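Local coordinates for phenolic acid decarboxylase (Sedimentibacter hydroxybenzoicus, PDB 7AE5), which catalyses the non-oxidative decarboxylation of phenolic acids, among them vanillic acid, 4-hydroxybenzoate and 3,4-dihydroxybenzoate, as a UbiD-family enzyme, at the interface of chains A and B. Numbering follows the deposited sequence. Chains: chain A/B, Phenolic acid decarboxylase.

Two separate patches tie the same pair of subunits together, with the C-alpha centres of contact 1 and contact 2 about 42 Å apart. They share no residues. Contact 1 sets strands 414-418 and 434-442 of one chain, with the loop at A:Pro410 and B:Pro410, against the same elements of the other, whereas contact 2 lays the C-terminal helix of chain B on the N-terminal region of chain A. Because the pair is two-fold symmetric, contact 2 has a twin, so each subunit both gives and receives a helix. Their centres lie about 26 and 24 Å from A:Glu278, so both probably serve hexamer assembly rather than chemistry.

Contact 1: the interface of chains A and B. Residues chain A 410, 414, 416, 436, 438; chain B 410-411, 414, 416, 438.
Like elements from two copies of the protein face each other here across an apolar seam of proline, valine, isoleucine and methionine, joining two subunits of the homohexamer. No nitrogen or oxygen of one chain comes within bonding reach of the other, so the patch rests on apolar packing and van der Waals contact.

The closest packing of side-chain tips is between A:Val414 and B:Met438, which point straight at each other. On the valine it is CG2, the methyl beside the backbone N, that touches, 3.8 Å from the thioether sulfur SD of B:Met438. The methionine leaves its backbone with CG anti to N (chi1 -170°) and bends at chi3 (38°), which curls its terminal CE over the same methyl. The other valine methyl, CG1, passes B:Ile416 as the two side chains slide by in opposite directions, and it lies 4.0 Å from CD1 of that isoleucine. At the far end of the patch, the ring of B:Pro410 rests on the backbone of A:Thr436, with B:Pro410 CB 3.4 Å from the carbonyl oxygen A:Thr436 O. The CG2 methyl of A:Thr436, anti to its own N, reaches past that ring to the next peptide and meets B:Gly411 CA at 3.8 Å. A:Ile416 crosses B:Pro410 obliquely and sets its CG2 3.7 Å from the proline carbonyl O.

The valine-methionine twin is looser. A:Met438 also meets B:Val414 tip to tip, yet its SD stops 4.1 Å short of B:Val414 CG2, and its chi3 of 14° is nearly eclipsed, so the symmetry is not exact at these tips. Loose on both sides alike are the proline-methionine crossings: A:Pro410 CB lies 4.1 Å from B:Met438 CB, and the exchanged pair matches it.

In the fold, strand 414-418 runs beside strand 434-442 in each subunit, and A:Pro410 sits in the loop that joins helix 397-407 to the first of them. All belong to the C-terminal UbiD region.

Contact 2: the interface of chains A and B. Residues chain A 19, 22-24, 41, 44, 49, 51; chain B 468, 471-472, 474-475, 478.
This is a helix-on-domain interface within the hexamer: the C-terminal helix of chain B packs on the N-terminal region of chain A, and its symmetry twin returns the favour, so the two subunits clasp each other by their tails.

A:Ile22 is the centre of it. Its CG1 branch is extended (chi2 -179°) and carries CD1 onto the helix, where it sits 3.7 Å from B:Leu475 CG, the two side chains crossing at about a right angle. The same methyl also lies 3.4 Å from the carbonyl O of B:Leu471. The shorter branch, CG2, anti to the backbone N, turns to B:Leu474 and meets its CD1 at 3.7 Å. An alanine here would remove both branches and would probably loosen the seat of B:Leu471, B:Leu474 and B:Leu475 together.

B:Leu471 reaches deeper, tip to tip with A:Val51, its CD2 3.7 Å from that valine's CG2. Its other methyl, CD1, spreads over the helix containing A:Ala41, 3.8 Å from the alanine CA. Just beyond the end of helix 33-43, A:Leu44 and B:Lys472 slide past each other in opposite directions, and it is the aliphatic stem of the lysine that touches, B:Lys472 CG to A:Leu44 CD2 at 3.7 Å.

No polar pair bonds across. In chain A the floor consists of strands 21-24 and 50-53 with the end of helix 33-43; chain B supplies helix 464-476.

Contact 1: the interface of chains A and B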
loop_
_atom_site.group_PDB
_atom_site.type_symbol
_atom_site.label_atom_id
_atom_site.label_comp_id
_atom_site.label_asym_id
_atom_site.label_seq_id
_atom_site.Cartn_x
_atom_site.Cartn_y
_atom_site.Cartn_z
ATOM N N PRO A 410 3.792 12.856 3.173
ATOM C CA PRO A 410 3.804 11.752 2.196
ATOM C C PRO A 410 2.842 10.624 2.524
ATOM O O PRO A 410 2.514 9.835 1.629
ATOM C CB PRO A 410 5.262 11.276 2.228
ATOM C CG PRO A 410 6.026 12.485 2.669
ATOM C CD PRO A 410 5.140 13.147 3.686
ATOM N N VAL A 414 0.621 12.066 -1.083
ATOM C CA VAL A 414 1.238 11.405 -2.233
ATOM C C VAL A 414 0.393 10.197 -2.612
ATOM O O VAL A 414 0.194 9.292 -1.794
ATOM C CB VAL A 414 2.685 10.977 -1.939
ATOM C CG1 VAL A 414 3.214 10.099 -3.063
ATOM C CG2 VAL A 414 3.578 12.197 -1.741
ATOM N N ILE A 416 -0.126 7.054 -5.426
ATOM C CA ILE A 416 0.500 6.208 -6.437
ATOM C C ILE A 416 -0.603 5.387 -7.096
ATOM O O ILE A 416 -1.285 4.606 -6.422
ATOM C CB ILE A 416 1.568 5.296 -5.814
ATOM C CG1 ILE A 416 2.558 6.108 -4.976
ATOM C CG2 ILE A 416 2.299 4.517 -6.881
ATOM C CD1 ILE A 416 3.571 6.863 -5.792
ATOM N N THR A 436 2.665 4.296 -13.949
ATOM C CA THR A 436 2.189 4.353 -12.575
ATOM C C THR A 436 2.277 5.823 -12.175
ATOM O O THR A 436 3.370 6.351 -11.953
ATOM C CB THR A 436 3.015 3.455 -11.662
ATOM O OG1 THR A 436 2.705 2.081 -11.935
ATOM C CG2 THR A 436 2.689 3.741 -10.223
ATOM N N MET A 438 2.043 9.411 -10.212
ATOM C CA MET A 438 2.294 9.938 -8.876
ATOM C C MET A 438 1.735 11.348 -8.794
ATOM O O MET A 438 2.160 12.231 -9.547
ATOM C CB MET A 438 3.786 9.937 -8.534
ATOM C CG MET A 438 4.052 10.100 -7.046
ATOM S SD MET A 438 5.789 10.291 -6.603
ATOM C CE MET A 438 6.524 10.641 -8.198
ATOM N N PRO B 410 7.274 5.055 -10.399
ATOM C CA PRO B 410 6.710 5.306 -9.061
ATOM C C PRO B 410 6.166 4.066 -8.379
ATOM O O PRO B 410 5.968 4.088 -7.158
ATOM C CB PRO B 410 5.602 6.332 -9.339
ATOM C CG PRO B 410 6.037 7.001 -10.606
ATOM C CD PRO B 410 6.651 5.906 -11.424
ATOM N N GLY B 411 5.928 2.980 -9.120
ATOM C CA GLY B 411 5.471 1.748 -8.504
ATOM C C GLY B 411 6.534 1.024 -7.708
ATOM O O GLY B 411 6.197 0.184 -6.866
ATOM N N VAL B 414 9.723 4.604 -5.562
ATOM C CA VAL B 414 9.252 5.555 -4.550
ATOM C C VAL B 414 8.851 4.784 -3.298
ATOM O O VAL B 414 7.903 3.989 -3.328
ATOM C CB VAL B 414 8.075 6.401 -5.058
ATOM C CG1 VAL B 414 7.559 7.317 -3.951
ATOM C CG2 VAL B 414 8.486 7.211 -6.275
ATOM N N ILE B 416 7.679 4.957 0.780
ATOM C CA ILE B 416 7.014 5.782 1.783
ATOM C C ILE B 416 7.066 5.036 3.110
ATOM O O ILE B 416 6.529 3.927 3.229
ATOM C CB ILE B 416 5.568 6.110 1.375
ATOM C CG1 ILE B 416 5.559 7.244 0.345
ATOM C CG2 ILE B 416 4.734 6.480 2.582
ATOM C CD1 ILE B 416 4.347 7.229 -0.562
ATOM N N MET B 438 9.921 9.948 2.456
ATOM C CA MET B 438 9.748 9.583 1.057
ATOM C C MET B 438 11.115 9.497 0.400
ATOM O O MET B 438 11.838 10.497 0.329
ATOM C CB MET B 438 8.864 10.586 0.312
ATOM C CG MET B 438 8.470 10.103 -1.073
ATOM S SD MET B 438 7.181 11.079 -1.861
ATOM C CE MET B 438 7.640 12.727 -1.343
#

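Contact 2: the interface of chains A and B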
loop_
_atom_site.group_PDB
_atom_site.type_symbol
_atom_site.label_atom_id
_atom_site.label_comp_id
_atom_site.label_asym_id
_atom_site.label_seq_id
_atom_site.Cartn_x
_atom_site.Cartn_y
_atom_site.Cartn_z
ATOM N N GLY A 19 23.732 40.942 -25.490
ATOM C CA GLY A 19 24.732 40.081 -24.891
ATOM C C GLY A 19 24.378 38.613 -24.877
ATOM O O GLY A 19 24.954 37.853 -24.093
ATOM N N ILE A 22 27.362 34.888 -28.974
ATOM C CA ILE A 22 28.819 34.827 -28.974
ATOM C C ILE A 22 29.285 34.593 -30.404
ATOM O O ILE A 22 28.735 33.739 -31.108
ATOM C CB ILE A 22 29.333 33.718 -28.039
ATOM C CG1 ILE A 22 29.214 34.147 -26.576
ATOM C CG2 ILE A 22 30.774 33.356 -28.369
ATOM C CD1 ILE A 22 29.732 33.111 -25.598
ATOM N N ARG A 23 30.294 35.351 -30.832
ATOM C CA ARG A 23 30.865 35.220 -32.165
ATOM C C ARG A 23 32.196 34.480 -32.076
ATOM O O ARG A 23 33.089 34.886 -31.323
ATOM C CB ARG A 23 31.049 36.587 -32.822
ATOM C CG ARG A 23 29.752 37.203 -33.310
ATOM C CD ARG A 23 29.992 38.408 -34.202
ATOM N NE ARG A 23 28.780 38.776 -34.923
ATOM C CZ ARG A 23 28.510 38.407 -36.169
ATOM N NH1 ARG A 23 29.363 37.684 -36.876
ATOM N NH2 ARG A 23 27.354 38.771 -36.716
ATOM N N VAL A 24 32.318 33.394 -32.831
ATOM C CA VAL A 24 33.565 32.642 -32.938
ATOM C C VAL A 24 34.118 32.952 -34.323
ATOM O O VAL A 24 33.806 32.284 -35.311
ATOM C CB VAL A 24 33.357 31.143 -32.717
ATOM C CG1 VAL A 24 34.694 30.416 -32.709
ATOM C CG2 VAL A 24 32.610 30.894 -31.417
ATOM N N ALA A 41 27.474 25.794 -24.433
ATOM C CA ALA A 41 26.550 26.909 -24.258
ATOM C C ALA A 41 25.375 26.511 -23.375
ATOM O O ALA A 41 24.935 27.292 -22.523
ATOM C CB ALA A 41 26.060 27.408 -25.617
ATOM N N LEU A 44 26.360 26.368 -19.531
ATOM C CA LEU A 44 26.509 27.584 -18.740
ATOM C C LEU A 44 25.354 27.792 -17.768
ATOM O O LEU A 44 25.447 28.669 -16.902
ATOM C CB LEU A 44 26.650 28.797 -19.661
ATOM C CG LEU A 44 27.859 28.741 -20.599
ATOM C CD1 LEU A 44 27.755 29.790 -21.695
ATOM C CD2 LEU A 44 29.157 28.897 -19.820
ATOM N N PRO A 49 23.920 31.874 -24.127
ATOM C CA PRO A 49 23.828 32.610 -25.386
ATOM C C PRO A 49 23.800 31.676 -26.592
ATOM O O PRO A 49 24.093 30.482 -26.500
ATOM C CB PRO A 49 25.114 33.446 -25.374
ATOM C CG PRO A 49 26.100 32.537 -24.696
ATOM C CD PRO A 49 25.313 31.758 -23.659
ATOM N N VAL A 51 25.604 30.732 -30.124
ATOM C CA VAL A 51 26.996 30.704 -30.557
ATOM C C VAL A 51 27.018 30.740 -32.077
ATOM O O VAL A 51 26.419 29.880 -32.734
ATOM C CB VAL A 51 27.741 29.472 -30.020
ATOM C CG1 VAL A 51 29.131 29.393 -30.629
ATOM C CG2 VAL A 51 27.822 29.526 -28.502
ATOM N N GLU B 468 33.530 25.184 -22.743
ATOM C CA GLU B 468 32.869 25.970 -21.708
ATOM C C GLU B 468 33.712 27.179 -21.330
ATOM O O GLU B 468 33.214 28.308 -21.284
ATOM C CB GLU B 468 32.585 25.100 -20.481
ATOM C CG GLU B 468 31.206 24.455 -20.483
ATOM C CD GLU B 468 31.039 23.420 -19.385
ATOM O OE1 GLU B 468 31.032 23.810 -18.198
ATOM O OE2 GLU B 468 30.906 22.220 -19.707
ATOM N N LEU B 471 33.920 29.743 -24.344
ATOM C CA LEU B 471 32.757 30.619 -24.433
ATOM C C LEU B 471 32.735 31.628 -23.291
ATOM O O LEU B 471 32.367 32.793 -23.491
ATOM C CB LEU B 471 31.475 29.788 -24.437
ATOM C CG LEU B 471 31.206 28.968 -25.701
ATOM C CD1 LEU B 471 29.913 28.171 -25.565
ATOM C CD2 LEU B 471 31.165 29.869 -26.927
ATOM N N LYS B 472 33.127 31.202 -22.086
ATOM C CA LYS B 472 33.134 32.107 -20.940
ATOM C C LYS B 472 34.077 33.281 -21.172
ATOM O O LYS B 472 33.710 34.439 -20.947
ATOM C CB LYS B 472 33.527 31.352 -19.668
ATOM C CG LYS B 472 32.450 30.430 -19.123
ATOM C CD LYS B 472 32.850 29.858 -17.774
ATOM C CE LYS B 472 32.848 28.339 -17.795
ATOM N NZ LYS B 472 33.981 27.785 -16.996
ATOM N N LEU B 474 35.122 34.274 -24.090
ATOM C CA LEU B 474 34.557 35.018 -25.212
ATOM C C LEU B 474 33.455 35.961 -24.747
ATOM O O LEU B 474 33.365 37.101 -25.217
ATOM C CB LEU B 474 34.023 34.051 -26.269
ATOM C CG LEU B 474 35.055 33.414 -27.200
ATOM C CD1 LEU B 474 34.375 32.482 -28.190
ATOM C CD2 LEU B 474 35.855 34.482 -27.928
ATOM N N LEU B 475 32.610 35.502 -23.821
ATOM C CA LEU B 475 31.540 36.344 -23.294
ATOM C C LEU B 475 32.106 37.579 -22.601
ATOM O O LEU B 475 31.820 38.716 -22.991
ATOM C CB LEU B 475 30.674 35.536 -22.326
ATOM C CG LEU B 475 29.209 35.287 -22.686
ATOM C CD1 LEU B 475 28.551 34.412 -21.628
ATOM C CD2 LEU B 475 28.460 36.599 -22.840
ATOM N N GLN B 478 33.981 40.609 -24.811
ATOM C CA GLN B 478 33.385 41.218 -25.997
ATOM C C GLN B 478 32.100 41.952 -25.634
ATOM O O GLN B 478 31.814 42.178 -24.458
ATOM C CB GLN B 478 33.103 40.169 -27.078
ATOM C CG GLN B 478 31.796 39.413 -26.902
ATOM C CD GLN B 478 31.416 38.617 -28.138
ATOM O OE1 GLN B 478 30.237 38.485 -28.467
ATOM N NE2 GLN B 478 32.416 38.089 -28.834
#